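Local structure of putative N-acetylmuramoyl-L-alanine amidase,autolysin cwp6 (Peptoclostridium difficile, 5J72) at residues H530-N535 against L601-F606; S537-E542 against N571-G576. The protein probably hydrolyses the amide bond between N-acetylmuramic acid and L-alanine in peptidoglycan, as a zinc-dependent autolysin held at the cell wall by CWB2 modules. All coordinates share one frame; numbering follows the deposited sequence.

Contact 1. Residues H530-N535 against L601-F606. With ZN (zinc ion), chain I.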
ATOM      1  N   HIS A 530      16.971  -8.489 -21.925  1.00 22.47           N
ATOM      2  CA  HIS A 530      18.189  -9.164 -21.490  1.00 22.18           C
ATOM      3  C   HIS A 530      19.352  -8.181 -21.305  1.00 27.53           C
ATOM      4  O   HIS A 530      19.235  -7.011 -21.676  1.00 25.95           O
ATOM      5  CB  HIS A 530      18.581 -10.200 -22.566  1.00 25.43           C
ATOM      6  CG  HIS A 530      17.717 -11.431 -22.542  1.00 25.32           C
ATOM      7  ND1 HIS A 530      18.185 -12.660 -22.057  1.00 25.68           N
ATOM      8  CD2 HIS A 530      16.419 -11.605 -22.925  1.00 23.31           C
ATOM      9  CE1 HIS A 530      17.157 -13.497 -22.154  1.00 25.41           C
ATOM     10  NE2 HIS A 530      16.067 -12.929 -22.666  1.00 25.02           N
ATOM     11  N   TYR A 531      20.467  -8.643 -20.696  1.00 26.96           N
ATOM     12  CA  TYR A 531      21.679  -7.828 -20.550  1.00 30.06           C
ATOM     13  C   TYR A 531      22.831  -8.633 -21.198  1.00 34.68           C
ATOM     14  O   TYR A 531      22.851  -9.861 -21.063  1.00 33.88           O
ATOM     15  CB  TYR A 531      21.960  -7.512 -19.082  1.00 31.35           C
ATOM     16  CG  TYR A 531      21.142  -6.322 -18.633  1.00 32.54           C
ATOM     17  CD1 TYR A 531      21.698  -5.048 -18.584  1.00 29.55           C
ATOM     18  CD2 TYR A 531      19.791  -6.459 -18.320  1.00 27.92           C
ATOM     19  CE1 TYR A 531      20.928  -3.937 -18.254  1.00 27.31           C
ATOM     20  CE2 TYR A 531      19.012  -5.350 -17.986  1.00 28.96           C
ATOM     21  CZ  TYR A 531      19.582  -4.092 -17.960  1.00 29.64           C
ATOM     22  OH  TYR A 531      18.810  -2.995 -17.638  1.00 27.79           O
ATOM     23  N   ASN A 532      23.735  -7.967 -21.947  1.00 32.75           N
ATOM     24  CA  ASN A 532      24.835  -8.635 -22.672  1.00 33.96           C
ATOM     25  C   ASN A 532      26.039  -8.849 -21.798  1.00 34.73           C
ATOM     26  O   ASN A 532      26.091  -8.365 -20.664  1.00 31.97           O
ATOM     27  CB  ASN A 532      25.311  -7.795 -23.856  1.00 33.98           C
ATOM     28  CG  ASN A 532      25.068  -8.478 -25.146  1.00 39.43           C
ATOM     29  OD1 ASN A 532      25.279  -9.687 -25.234  1.00 39.45           O
ATOM     30  ND2 ASN A 532      24.578  -7.804 -26.189  1.00 35.25           N
ATOM     31  N   ALA A 533      27.023  -9.581 -22.352  1.00 34.81           N
ATOM     32  CA  ALA A 533      28.302  -9.886 -21.666  1.00 41.50           C
ATOM     33  C   ALA A 533      29.294 -10.397 -22.724  1.00 39.58           C
ATOM     34  O   ALA A 533      28.881 -10.820 -23.786  1.00 37.20           O
ATOM     35  CB  ALA A 533      28.108 -10.982 -20.590  1.00 37.01           C
ATOM     36  N   SER A 534      30.560 -10.343 -22.424  1.00 42.94           N
ATOM     37  CA  SER A 534      31.634 -10.866 -23.254  1.00 49.06           C
ATOM     38  C   SER A 534      32.778 -10.941 -22.220  1.00 55.45           C
ATOM     39  O   SER A 534      33.055 -11.997 -21.677  1.00 59.36           O
ATOM     40  CB  SER A 534      31.918  -9.945 -24.446  1.00 50.28           C
ATOM     41  OG  SER A 534      32.300  -8.622 -24.099  1.00 51.35           O
ATOM     42  N   ASN A 535      33.394  -9.803 -21.937  1.00 62.52           N
ATOM     43  CA  ASN A 535      34.430  -9.595 -20.916  1.00 68.12           C
ATOM     44  C   ASN A 535      34.247  -8.101 -20.627  1.00 73.41           C
ATOM     45  O   ASN A 535      33.175  -7.616 -20.920  1.00 77.87           O
ATOM     46  CB  ASN A 535      35.857  -9.971 -21.385  1.00 70.14           C
ATOM     47  CG  ASN A 535      36.010 -10.117 -22.872  1.00 68.98           C
ATOM     48  OD1 ASN A 535      36.174  -9.113 -23.582  1.00 67.63           O
ATOM     49  ND2 ASN A 535      35.957 -11.320 -23.422  1.00 69.28           N
ATOM     50  N   LEU A 601      14.278  -9.071 -29.046  1.00 22.75           N
ATOM     51  CA  LEU A 601      15.015  -9.289 -27.834  1.00 22.83           C
ATOM     52  C   LEU A 601      15.982  -8.164 -27.668  1.00 24.12           C
ATOM     53  O   LEU A 601      16.887  -7.954 -28.473  1.00 24.72           O
ATOM     54  CB  LEU A 601      15.735 -10.642 -27.795  1.00 23.99           C
ATOM     55  CG  LEU A 601      16.480 -10.999 -26.496  1.00 24.04           C
ATOM     56  CD1 LEU A 601      16.479 -12.506 -26.333  1.00 25.69           C
ATOM     57  CD2 LEU A 601      17.905 -10.506 -26.443  1.00 26.00           C
ATOM     58  N   VAL A 602      15.799  -7.411 -26.593  1.00 21.87           N
ATOM     59  CA  VAL A 602      16.608  -6.256 -26.288  1.00 21.31           C
ATOM     60  C   VAL A 602      17.751  -6.611 -25.399  1.00 25.27           C
ATOM     61  O   VAL A 602      17.528  -7.180 -24.341  1.00 25.17           O
ATOM     62  CB  VAL A 602      15.745  -5.182 -25.552  1.00 20.27           C
ATOM     63  CG1 VAL A 602      16.577  -3.935 -25.232  1.00 19.82           C
ATOM     64  CG2 VAL A 602      14.513  -4.826 -26.403  1.00 22.22           C
ATOM     65  N   GLU A 603      19.015  -6.282 -25.819  1.00 25.61           N
ATOM     66  CA  GLU A 603      20.174  -6.463 -24.945  1.00 26.11           C
ATOM     67  C   GLU A 603      20.456  -5.053 -24.502  1.00 29.45           C
ATOM     68  O   GLU A 603      21.196  -4.319 -25.203  1.00 26.55           O
ATOM     69  CB  GLU A 603      21.370  -7.028 -25.713  1.00 27.86           C
ATOM     70  CG  GLU A 603      21.048  -8.425 -26.210  1.00 32.35           C
ATOM     71  CD  GLU A 603      21.357  -9.482 -25.139  1.00 37.74           C
ATOM     72  OE1 GLU A 603      21.682  -9.114 -24.005  1.00 38.72           O
ATOM     73  OE2 GLU A 603      21.269 -10.674 -25.452  1.00 43.27           O
ATOM     74  N   CYS A 604      19.859  -4.628 -23.358  1.00 27.32           N
ATOM     75  CA  CYS A 604      19.936  -3.245 -22.871  1.00 26.35           C
ATOM     76  C   CYS A 604      21.302  -2.622 -22.808  1.00 29.33           C
ATOM     77  O   CYS A 604      21.474  -1.452 -23.135  1.00 30.47           O
ATOM     78  CB  CYS A 604      19.298  -3.160 -21.482  1.00 25.43           C
ATOM     79  SG  CYS A 604      17.607  -3.804 -21.449  1.00 27.03           S
ATOM     80  N   ALA A 605      22.266  -3.403 -22.301  1.00 30.43           N
ATOM     81  CA  ALA A 605      23.618  -2.927 -22.067  1.00 30.17           C
ATOM     82  C   ALA A 605      24.464  -4.156 -21.695  1.00 31.85           C
ATOM     83  O   ALA A 605      23.905  -5.248 -21.498  1.00 29.65           O
ATOM     84  CB  ALA A 605      23.601  -1.961 -20.894  1.00 29.95           C
ATOM     85  N   PHE A 606      25.804  -3.988 -21.632  1.00 32.74           N
ATOM     86  CA  PHE A 606      26.707  -5.077 -21.247  1.00 33.89           C
ATOM     87  C   PHE A 606      26.802  -4.977 -19.781  1.00 33.60           C
ATOM     88  O   PHE A 606      27.296  -3.977 -19.271  1.00 34.03           O
ATOM     89  CB  PHE A 606      28.110  -4.936 -21.902  1.00 34.49           C
ATOM     90  CG  PHE A 606      28.120  -5.525 -23.293  1.00 35.68           C
ATOM     91  CD1 PHE A 606      27.395  -4.936 -24.319  1.00 35.47           C
ATOM     92  CD2 PHE A 606      28.783  -6.713 -23.554  1.00 35.20           C
ATOM     93  CE1 PHE A 606      27.332  -5.522 -25.573  1.00 38.24           C
ATOM     94  CE2 PHE A 606      28.713  -7.297 -24.815  1.00 33.95           C
ATOM     95  CZ  PHE A 606      27.986  -6.696 -25.814  1.00 38.09           C
TER
HETATM   96 ZN    ZN I 707      20.254 -13.213 -21.568  0.69 36.08          ZN
HETATM   97  O   HOH W   1      21.571 -12.061 -22.834  1.00 49.90           O
HETATM   98  O   HOH W   2      23.878  -5.010 -25.590  1.00 34.57           O
HETATM   99  O   HOH W   3      20.209 -14.718 -23.111  1.00 46.68           O
HETATM  100  O   HOH W   4      22.379 -14.122 -21.153  1.00 46.50           O
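The zinc ion takes ND1 of H530 at 2.2 Å, with H460, E477 and three waters as its other ligands. One of these waters, also 2.2 Å from the metal, lies within hydrogen-bonding distance of Y531 O and E603 OE2, which share its protons with other acceptors; the glutamate is thus second-shell. The bend of E603 at chi2 (-86°) lays its carboxylate over the Y531-N532 peptide, OE1 3.1 Å from Y531 C, and stacks it on the amide of N532, planes 11° apart. L601 holds the imidazole from another side: with CG anti to the backbone N, it lays CD1 over one ring face, 3.5 Å from CD2 of H530.

Behind these groups the strands pair in parallel, with H530 N donating to V602 O, C604 N to H530 O, and N532 N to A605 O at 2.8 Å. The register slips by one residue between H530 and N532, a beta bulge. Beyond it N532 CB sits over the centre of the F606 ring, 3.3 Å from the centroid, in CH-pi contact. On the opposite sheet face C604 CB lies over the Y531 ring, offset toward its rim, while Y531 OH bonds to T484. A metal-binding histidine at the end of a parallel strand, with a glutamate from the next strand beside the metal water, is characteristic of the zinc site of Amidase_3 enzymes.

Contact 2. Residues S537-E542 against N571-G576; sequences SGNGVE and NMKNRG
Residues 537-542 and 571-576 run in broadly the same sense, 57° apart end to end, and meet in a short parallel pairing in which V541 N donates to K573 O and V541 O accepts from R575 N at 2.9 Å, both bonds nearly along the C=O axis. Just before it G540 CA lies 3.1 Å from K573 O; a CB here would run into that oxygen and CG of R575.

R575 carries the side-chain contact. Its CG is anti to the carbonyl carbon and the chain bends at chi3 (50°), which brings the guanidinium between N539 O and E542 OE1. Two N-H groups then work in the guanidinium plane: NE makes a nearly straight salt bridge to E542 OE1, 2.9 Å away, and NH1 bonds to N539 O at 3.0 Å, fixing the group's rotation. Each acceptor is approached from above its own plane, and the carboxylate is turned 64° to the guanidinium. E542 OE1 also pairs with K578, so two cations probably keep this carboxylate ionised. K573 bends at chi3 and crosses N539 at about a right angle, its CE 3.2 Å from N539 O.

V541 and N574 turn to the other face, onto L563 and L567 of helix 554-569, which links strand 541-544 to the outermost strand 574-578 as a beta-alpha-beta unit; M572 packs against A605 of strand 599-606.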
ATOM      1  N   SER A 537      35.311  -5.822 -22.244  1.00 71.46           N
ATOM      2  CA  SER A 537      35.407  -5.335 -23.622  1.00 66.79           C
ATOM      3  C   SER A 537      34.075  -4.845 -24.271  1.00 62.83           C
ATOM      4  O   SER A 537      33.891  -3.627 -24.430  1.00 61.16           O
ATOM      5  CB  SER A 537      35.988  -6.447 -24.490  1.00 64.94           C
ATOM      6  OG  SER A 537      36.427  -5.926 -25.733  1.00 70.76           O
ATOM      7  N   GLY A 538      33.174  -5.778 -24.666  1.00 59.41           N
ATOM      8  CA  GLY A 538      31.909  -5.385 -25.289  1.00 55.19           C
ATOM      9  C   GLY A 538      31.176  -4.345 -24.458  1.00 49.14           C
ATOM     10  O   GLY A 538      31.273  -4.310 -23.237  1.00 43.54           O
ATOM     11  N   ASN A 539      30.445  -3.465 -25.138  1.00 48.75           N
ATOM     12  CA  ASN A 539      29.668  -2.405 -24.491  1.00 48.67           C
ATOM     13  C   ASN A 539      28.670  -1.900 -25.530  1.00 45.32           C
ATOM     14  O   ASN A 539      28.893  -2.083 -26.736  1.00 42.60           O
ATOM     15  CB  ASN A 539      30.562  -1.244 -23.974  1.00 49.97           C
ATOM     16  CG  ASN A 539      31.272  -0.476 -25.091  1.00 55.19           C
ATOM     17  OD1 ASN A 539      32.391  -0.845 -25.471  1.00 56.26           O
ATOM     18  ND2 ASN A 539      30.668   0.547 -25.707  1.00 53.82           N
ATOM     19  N   GLY A 540      27.568  -1.287 -25.063  1.00 42.27           N
ATOM     20  CA  GLY A 540      26.545  -0.774 -25.963  1.00 41.63           C
ATOM     21  C   GLY A 540      25.243  -1.561 -25.899  1.00 41.06           C
ATOM     22  O   GLY A 540      25.101  -2.508 -25.116  1.00 35.37           O
ATOM     23  N   VAL A 541      24.290  -1.159 -26.763  1.00 38.06           N
ATOM     24  CA  VAL A 541      22.950  -1.733 -26.843  1.00 35.04           C
ATOM     25  C   VAL A 541      22.725  -2.286 -28.256  1.00 35.22           C
ATOM     26  O   VAL A 541      23.200  -1.703 -29.250  1.00 32.85           O
ATOM     27  CB  VAL A 541      21.909  -0.599 -26.480  1.00 35.43           C
ATOM     28  CG1 VAL A 541      22.126   0.640 -27.347  1.00 37.00           C
ATOM     29  CG2 VAL A 541      20.475  -1.076 -26.713  1.00 29.70           C
ATOM     30  N   GLU A 542      22.015  -3.422 -28.355  1.00 30.01           N
ATOM     31  CA  GLU A 542      21.650  -4.035 -29.633  1.00 31.36           C
ATOM     32  C   GLU A 542      20.339  -4.718 -29.438  1.00 28.67           C
ATOM     33  O   GLU A 542      20.022  -5.100 -28.314  1.00 29.61           O
ATOM     34  CB  GLU A 542      22.684  -5.075 -30.084  1.00 31.92           C
ATOM     35  CG  GLU A 542      22.954  -6.128 -29.002  1.00 35.79           C
ATOM     36  CD  GLU A 542      24.162  -7.029 -29.389  1.00 46.40           C
ATOM     37  OE1 GLU A 542      25.065  -6.543 -30.137  1.00 42.47           O
ATOM     38  OE2 GLU A 542      24.189  -8.203 -28.967  1.00 43.34           O
ATOM     39  N   ASN A 571      24.014   7.442 -23.237  1.00 42.38           N
ATOM     40  CA  ASN A 571      25.053   7.594 -24.254  1.00 51.44           C
ATOM     41  C   ASN A 571      25.917   6.340 -24.304  1.00 53.46           C
ATOM     42  O   ASN A 571      27.047   6.360 -23.831  1.00 51.84           O
ATOM     43  CB  ASN A 571      25.971   8.824 -23.982  1.00 55.67           C
ATOM     44  CG  ASN A 571      26.765   9.226 -25.231  1.00 57.91           C
ATOM     45  N   MET A 572      25.377   5.254 -24.871  1.00 50.14           N
ATOM     46  CA  MET A 572      26.084   3.977 -25.019  1.00 51.10           C
ATOM     47  C   MET A 572      26.336   3.719 -26.483  1.00 50.10           C
ATOM     48  O   MET A 572      25.660   4.306 -27.330  1.00 49.33           O
ATOM     49  CB  MET A 572      25.237   2.811 -24.483  1.00 51.31           C
ATOM     50  CG  MET A 572      25.083   2.817 -22.989  1.00 54.39           C
ATOM     51  SD  MET A 572      23.987   1.454 -22.487  1.00 54.95           S
ATOM     52  CE  MET A 572      23.523   1.965 -20.732  1.00 53.89           C
ATOM     53  N   LYS A 573      27.270   2.848 -26.807  1.00 47.22           N
ATOM     54  CA  LYS A 573      27.508   2.581 -28.203  1.00 46.31           C
ATOM     55  C   LYS A 573      26.274   1.966 -28.867  1.00 47.75           C
ATOM     56  O   LYS A 573      25.617   1.063 -28.319  1.00 46.60           O
ATOM     57  CB  LYS A 573      28.716   1.652 -28.374  1.00 47.97           C
ATOM     58  CG  LYS A 573      28.958   1.266 -29.848  1.00 53.78           C
ATOM     59  CD  LYS A 573      30.321   0.585 -30.019  1.00 58.36           C
ATOM     60  CE  LYS A 573      30.505  -0.543 -29.034  1.00 61.79           C
ATOM     61  NZ  LYS A 573      31.867  -1.132 -29.124  1.00 60.88           N
ATOM     62  N   ASN A 574      25.961   2.458 -30.064  1.00 44.76           N
ATOM     63  CA  ASN A 574      24.834   1.957 -30.811  1.00 42.45           C
ATOM     64  C   ASN A 574      25.315   0.751 -31.615  1.00 44.34           C
ATOM     65  O   ASN A 574      25.950   0.925 -32.663  1.00 42.48           O
ATOM     66  CB  ASN A 574      24.287   3.062 -31.721  1.00 41.93           C
ATOM     67  CG  ASN A 574      23.220   2.589 -32.655  1.00 44.60           C
ATOM     68  OD1 ASN A 574      22.958   1.382 -32.768  1.00 43.89           O
ATOM     69  ND2 ASN A 574      22.510   3.466 -33.347  1.00 47.82           N
ATOM     70  N   ARG A 575      25.035  -0.485 -31.135  1.00 39.98           N
ATOM     71  CA  ARG A 575      25.471  -1.660 -31.868  1.00 35.52           C
ATOM     72  C   ARG A 575      24.481  -2.042 -32.950  1.00 37.70           C
ATOM     73  O   ARG A 575      24.719  -2.983 -33.706  1.00 38.08           O
ATOM     74  CB  ARG A 575      25.748  -2.811 -30.896  1.00 39.00           C
ATOM     75  CG  ARG A 575      26.605  -2.352 -29.683  1.00 34.61           C
ATOM     76  CD  ARG A 575      26.659  -3.429 -28.573  1.00 38.84           C
ATOM     77  NE  ARG A 575      27.031  -4.734 -29.128  1.00 44.55           N
ATOM     78  CZ  ARG A 575      28.258  -5.237 -29.071  1.00 48.91           C
ATOM     79  NH1 ARG A 575      29.234  -4.564 -28.464  1.00 45.14           N
ATOM     80  NH2 ARG A 575      28.525  -6.410 -29.632  1.00 44.68           N
ATOM     81  N   GLY A 576      23.367  -1.321 -33.050  1.00 35.57           N
ATOM     82  CA  GLY A 576      22.423  -1.567 -34.126  1.00 34.46           C
ATOM     83  C   GLY A 576      21.431  -2.663 -33.829  1.00 33.22           C
ATOM     84  O   GLY A 576      21.495  -3.262 -32.765  1.00 32.49           O
TER

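How the contacts relate
Both contacts belong to one six-stranded sheet of the amidase domain, and contact 2 is nested in the chain loop that contact 1 closes. Their centres are 9 Å apart. Strand 599-606 joins them, pairing with 525-532 in parallel on one side and with 541-544 antiparallel on the other, where E603 N lies 2.9 Å from E542 O. E542 OE2 takes a weak hydrogen bond from N532 ND2 at 2.8 Å, and the F606 ring packs on G538 and N539, CD1 being 3.4 Å from N539 CA. Contact 1 supplies one zinc ligand, H530, and the second-shell E603, whereas contact 2 lies on the flank, toward the sheet edge, the side chain of E542 about 10 Å from the zinc.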